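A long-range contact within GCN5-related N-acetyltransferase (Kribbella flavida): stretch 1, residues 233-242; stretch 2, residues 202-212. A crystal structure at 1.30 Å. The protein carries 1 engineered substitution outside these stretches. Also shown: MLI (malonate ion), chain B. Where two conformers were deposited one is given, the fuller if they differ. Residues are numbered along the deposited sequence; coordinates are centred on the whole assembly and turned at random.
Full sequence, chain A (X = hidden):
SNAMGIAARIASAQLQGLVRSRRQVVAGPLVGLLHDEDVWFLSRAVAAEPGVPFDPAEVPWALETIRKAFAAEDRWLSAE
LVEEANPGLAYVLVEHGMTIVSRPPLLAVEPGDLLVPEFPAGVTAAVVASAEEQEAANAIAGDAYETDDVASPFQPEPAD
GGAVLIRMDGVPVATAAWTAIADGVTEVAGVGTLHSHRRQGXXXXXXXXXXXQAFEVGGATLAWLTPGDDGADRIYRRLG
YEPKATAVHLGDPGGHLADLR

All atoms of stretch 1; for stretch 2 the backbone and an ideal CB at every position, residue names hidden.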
# COMPACT_ATOMS: atom_id res chain seq x y z
N ASP A 233 -11.81 9.86 -8.55
CA ASP A 233 -11.63 9.12 -9.80
C ASP A 233 -10.61 9.80 -10.72
O ASP A 233 -10.84 9.96 -11.92
CB ASP A 233 -12.98 8.92 -10.50
CG ASP A 233 -13.55 10.20 -11.13
OD1 ASP A 233 -12.92 11.27 -11.04
OD2 ASP A 233 -14.65 10.10 -11.73
N ARG A 234 -9.47 10.19 -10.17
CA ARG A 234 -8.42 10.79 -10.98
C ARG A 234 -7.77 9.69 -11.81
O ARG A 234 -7.83 8.51 -11.44
CB ARG A 234 -7.37 11.54 -10.14
CG ARG A 234 -6.60 10.64 -9.19
CD ARG A 234 -5.59 11.38 -8.33
NE ARG A 234 -6.26 12.18 -7.30
CZ ARG A 234 -6.55 11.75 -6.06
NH1 ARG A 234 -6.19 10.53 -5.66
NH2 ARG A 234 -7.21 12.51 -5.20
N ILE A 235 -7.21 10.11 -12.94
CA ILE A 235 -6.70 9.24 -13.96
C ILE A 235 -5.16 9.21 -13.77
O ILE A 235 -4.43 10.15 -14.18
CB ILE A 235 -7.07 9.75 -15.37
CG1 ILE A 235 -8.59 9.75 -15.54
CG2 ILE A 235 -6.42 8.86 -16.44
CD1 ILE A 235 -9.10 10.51 -16.77
N TYR A 236 -4.64 8.18 -13.11
CA TYR A 236 -3.21 8.09 -12.82
C TYR A 236 -2.39 7.93 -14.11
O TYR A 236 -1.18 8.15 -14.13
CB TYR A 236 -2.92 6.94 -11.82
CG TYR A 236 -3.49 7.25 -10.44
CD1 TYR A 236 -2.87 8.10 -9.56
CD2 TYR A 236 -4.71 6.72 -10.07
CE1 TYR A 236 -3.41 8.36 -8.32
CE2 TYR A 236 -5.28 7.03 -8.84
CZ TYR A 236 -4.63 7.86 -7.99
OH TYR A 236 -5.14 8.17 -6.75
N ARG A 237 -3.05 7.49 -15.20
CA ARG A 237 -2.36 7.34 -16.49
C ARG A 237 -1.69 8.61 -16.96
O ARG A 237 -0.64 8.55 -17.60
CB ARG A 237 -3.33 6.87 -17.58
CG ARG A 237 -2.64 6.60 -18.92
CD ARG A 237 -3.33 5.59 -19.83
NE ARG A 237 -2.35 4.92 -20.70
CZ ARG A 237 -1.92 5.39 -21.87
NH1 ARG A 237 -2.35 6.54 -22.35
NH2 ARG A 237 -1.03 4.67 -22.59
N ARG A 238 -2.24 9.75 -16.60
CA ARG A 238 -1.64 11.03 -17.02
C ARG A 238 -0.24 11.23 -16.43
O ARG A 238 0.56 12.04 -16.94
CB ARG A 238 -2.52 12.21 -16.58
CG ARG A 238 -3.91 12.22 -17.17
CD ARG A 238 -4.49 13.62 -17.07
NE ARG A 238 -5.80 13.75 -17.69
CZ ARG A 238 -6.97 13.72 -17.06
NH1 ARG A 238 -7.05 13.56 -15.73
NH2 ARG A 238 -8.09 13.86 -17.76
N LEU A 239 0.04 10.53 -15.32
CA LEU A 239 1.31 10.58 -14.66
C LEU A 239 2.32 9.53 -15.12
O LEU A 239 3.47 9.50 -14.68
CB LEU A 239 1.11 10.40 -13.15
CG LEU A 239 0.03 11.29 -12.49
CD1 LEU A 239 0.04 11.04 -10.99
CD2 LEU A 239 0.22 12.74 -12.82
N GLY A 240 1.85 8.61 -16.00
CA GLY A 240 2.65 7.51 -16.49
C GLY A 240 2.35 6.18 -15.83
O GLY A 240 2.92 5.18 -16.25
N TYR A 241 1.52 6.14 -14.81
CA TYR A 241 1.17 4.87 -14.18
C TYR A 241 0.32 4.04 -15.12
O TYR A 241 -0.57 4.56 -15.81
CB TYR A 241 0.37 5.14 -12.90
CG TYR A 241 1.19 5.46 -11.65
CD1 TYR A 241 1.60 4.47 -10.82
CD2 TYR A 241 1.50 6.77 -11.31
CE1 TYR A 241 2.37 4.75 -9.72
CE2 TYR A 241 2.24 7.06 -10.18
CZ TYR A 241 2.67 6.06 -9.38
OH TYR A 241 3.41 6.26 -8.23
N GLU A 242 0.55 2.74 -15.07
CA GLU A 242 -0.20 1.79 -15.88
C GLU A 242 -0.56 0.58 -15.02
O GLU A 242 0.21 0.19 -14.16
CB GLU A 242 0.62 1.29 -17.06
CG GLU A 242 1.04 2.35 -18.04
CD GLU A 242 1.89 1.71 -19.11
OE1 GLU A 242 1.31 0.91 -19.86
OE2 GLU A 242 3.14 1.94 -19.16
N UNK A 202 -5.08 18.49 -7.71
CA UNK A 202 -4.05 18.62 -6.69
C UNK A 202 -3.64 17.26 -6.12
O UNK A 202 -2.47 17.10 -5.77
CB UNK A 202 -4.54 19.53 -5.56
N UNK A 203 -4.56 16.29 -6.06
CA UNK A 203 -4.20 14.93 -5.65
C UNK A 203 -3.25 14.26 -6.61
O UNK A 203 -2.34 13.56 -6.22
CB UNK A 203 -5.46 14.07 -5.51
N UNK A 204 -3.47 14.51 -7.89
CA UNK A 204 -2.58 14.01 -8.93
C UNK A 204 -1.19 14.67 -8.81
O UNK A 204 -0.15 14.00 -8.95
CB UNK A 204 -3.18 14.27 -10.31
N UNK A 205 -1.15 15.98 -8.54
CA UNK A 205 0.16 16.65 -8.32
C UNK A 205 0.89 16.03 -7.15
O UNK A 205 2.10 15.79 -7.20
CB UNK A 205 -0.02 18.15 -8.07
N UNK A 206 0.16 15.77 -6.07
CA UNK A 206 0.76 15.20 -4.88
C UNK A 206 1.35 13.82 -5.18
O UNK A 206 2.47 13.48 -4.80
CB UNK A 206 -0.27 15.11 -3.76
N UNK A 207 0.55 13.02 -5.87
CA UNK A 207 0.97 11.66 -6.26
C UNK A 207 2.23 11.73 -7.11
O UNK A 207 3.20 11.01 -6.86
CB UNK A 207 -0.14 10.94 -7.02
N UNK A 208 2.25 12.61 -8.09
CA UNK A 208 3.37 12.74 -9.01
C UNK A 208 4.62 13.19 -8.29
O UNK A 208 5.71 12.65 -8.48
CB UNK A 208 3.03 13.72 -10.13
N UNK A 209 4.48 14.18 -7.41
CA UNK A 209 5.63 14.74 -6.71
C UNK A 209 6.17 13.78 -5.67
O UNK A 209 7.38 13.64 -5.54
CB UNK A 209 5.26 16.07 -6.05
N UNK A 210 5.29 13.04 -4.99
CA UNK A 210 5.73 12.00 -4.06
C UNK A 210 6.51 10.88 -4.81
O UNK A 210 7.57 10.44 -4.37
CB UNK A 210 4.52 11.41 -3.33
N UNK A 211 5.96 10.48 -5.96
CA UNK A 211 6.63 9.46 -6.77
C UNK A 211 8.02 9.96 -7.18
O UNK A 211 9.02 9.25 -7.10
CB UNK A 211 5.80 9.11 -8.01
N UNK A 212 8.06 11.21 -7.65
CA UNK A 212 9.31 11.79 -8.10
C UNK A 212 10.32 11.83 -6.98
O UNK A 212 11.49 11.51 -7.20
CB UNK A 212 9.08 13.20 -8.66
C1 MLI B . -8.44 14.40 -7.50
C2 MLI B . -8.15 15.17 -6.30
C3 MLI B . -7.55 15.35 -8.20
O6 MLI B . -8.65 14.79 -5.21
O7 MLI B . -7.34 16.14 -6.56
O8 MLI B . -8.21 16.32 -8.62
O9 MLI B . -6.37 15.01 -8.53

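Stretch 2 is one helix, and the side it turns to stretch 1 meets, in order, the arm of Arg234, then Leu239, then the ring of Tyr241. Position 202 lies at the near end, its CA-to-CB bond directed away and nothing of stretch 1 within 5.5 Å of the ideal CB. Stretch 1 sets no demand there; the residue is Leu202.

Position 203 is strict. Its CB would point toward stretch 1 and lie 2.4 Å from Arg234 NH2, a clash, so with the arginine where it stands even a methyl is too much. Glycine is the answer, and Gly203 lets the guanidinium lay one face over the backbone, with Arg234 NE 3.7 Å from Gly203 C. The same closeness builds an anion site: malonate, probably from the crystallisation liquor, accepts hydrogen bonds from Gly203 N to O7 (2.8 Å) and from Arg234 NE to O9 (3.1 Å).

At position 204 the CB points sideways, 4.3 Å from Arg234 CD and 4.5 Å from Leu239 CD2. Only aliphatic carbon is offered at that range, so a small apolar side chain suits, though serine is conceivable. The residue is Ala204. Its CB rests 4.2 Å from Arg234 CD, its carbonyl O lies 3.6 Å from Leu239 CD1, and its N donates to malonate O9 at 3.0 Å.

Positions 205 and 206 have no atom of stretch 1 within 5.5 Å of their ideal CB, the first pointing away and the second sideways. Stretch 1 does not choose between side chains here; they are Leu205 and Ala206.

Position 207 faces stretch 1 squarely, its CB 4.0 Å from Leu239 CD1 and 4.4 Å from Tyr236 CE1. A short branched side chain would fit: valine for apolar contact, or threonine, whose hydroxyl can also return to the helix backbone. Thr207, with chi1 in m, does the latter. Its OG1 donates to Gly203 O at 2.9 Å and sits at the edge of the Tyr236 ring, 3.9 Å from CE1, while its CG2 packs 3.9 Å from Leu239 CD1 and 4.2 Å from Tyr241 CE2.

Position 208 points sideways, with Leu239 CD2 4.0 Å from the ideal CB. One methyl already makes that contact, so alanine is natural, although other small side chains could serve. Ala208 CB meets Leu239 CD2 at 4.0 Å.

Positions 209 and 210 are free of stretch 1, and Tyr209 and Ala210 occupy them.

Position 211 points toward the hydroxyl of Tyr241, 3.7 Å from the ideal CB. A short polar group is called for, with serine and threonine the obvious candidates. It is Thr211, chi1 in m, and its OG1 links two partners: it accepts from Tyr241 OH at 2.7 Å and donates to Thr207 O at 2.8 Å. The tyrosine is thereby tied to the helix backbone through one hydroxyl.

Position 212 is out of reach of stretch 1, which leaves its choice open; it holds Gln212.

Stretch 2, residues 202-212: LGALATAYATQ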
# COMPACT_ATOMS: atom_id res chain seq x y z
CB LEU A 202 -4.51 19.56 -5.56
CG LEU A 202 -4.89 20.97 -6.05
CD1 LEU A 202 -5.58 21.77 -4.95
CD2 LEU A 202 -3.67 21.69 -6.62
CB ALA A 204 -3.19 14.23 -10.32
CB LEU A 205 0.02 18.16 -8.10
CG LEU A 205 -0.51 18.98 -9.26
CD1 LEU A 205 -0.48 20.44 -8.81
CD2 LEU A 205 0.27 18.78 -10.55
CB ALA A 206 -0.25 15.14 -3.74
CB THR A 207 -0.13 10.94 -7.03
OG1 THR A 207 -1.32 10.87 -6.22
CG2 THR A 207 0.28 9.53 -7.40
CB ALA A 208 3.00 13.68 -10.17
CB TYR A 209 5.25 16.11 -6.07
CG TYR A 209 6.44 16.85 -5.51
CD1 TYR A 209 7.41 17.39 -6.35
CD2 TYR A 209 6.57 17.04 -4.14
CE1 TYR A 209 8.49 18.03 -5.80
CE2 TYR A 209 7.66 17.69 -3.61
CZ TYR A 209 8.63 18.18 -4.47
OH TYR A 209 9.73 18.86 -3.94
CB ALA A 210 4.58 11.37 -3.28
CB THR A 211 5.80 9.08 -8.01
OG1 THR A 211 4.50 8.69 -7.60
CG2 THR A 211 6.45 7.90 -8.73
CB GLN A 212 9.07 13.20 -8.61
CG GLN A 212 10.30 13.86 -9.19
CD GLN A 212 10.02 15.26 -9.63
OE1 GLN A 212 9.63 16.08 -8.83
NE2 GLN A 212 10.10 15.49 -10.92
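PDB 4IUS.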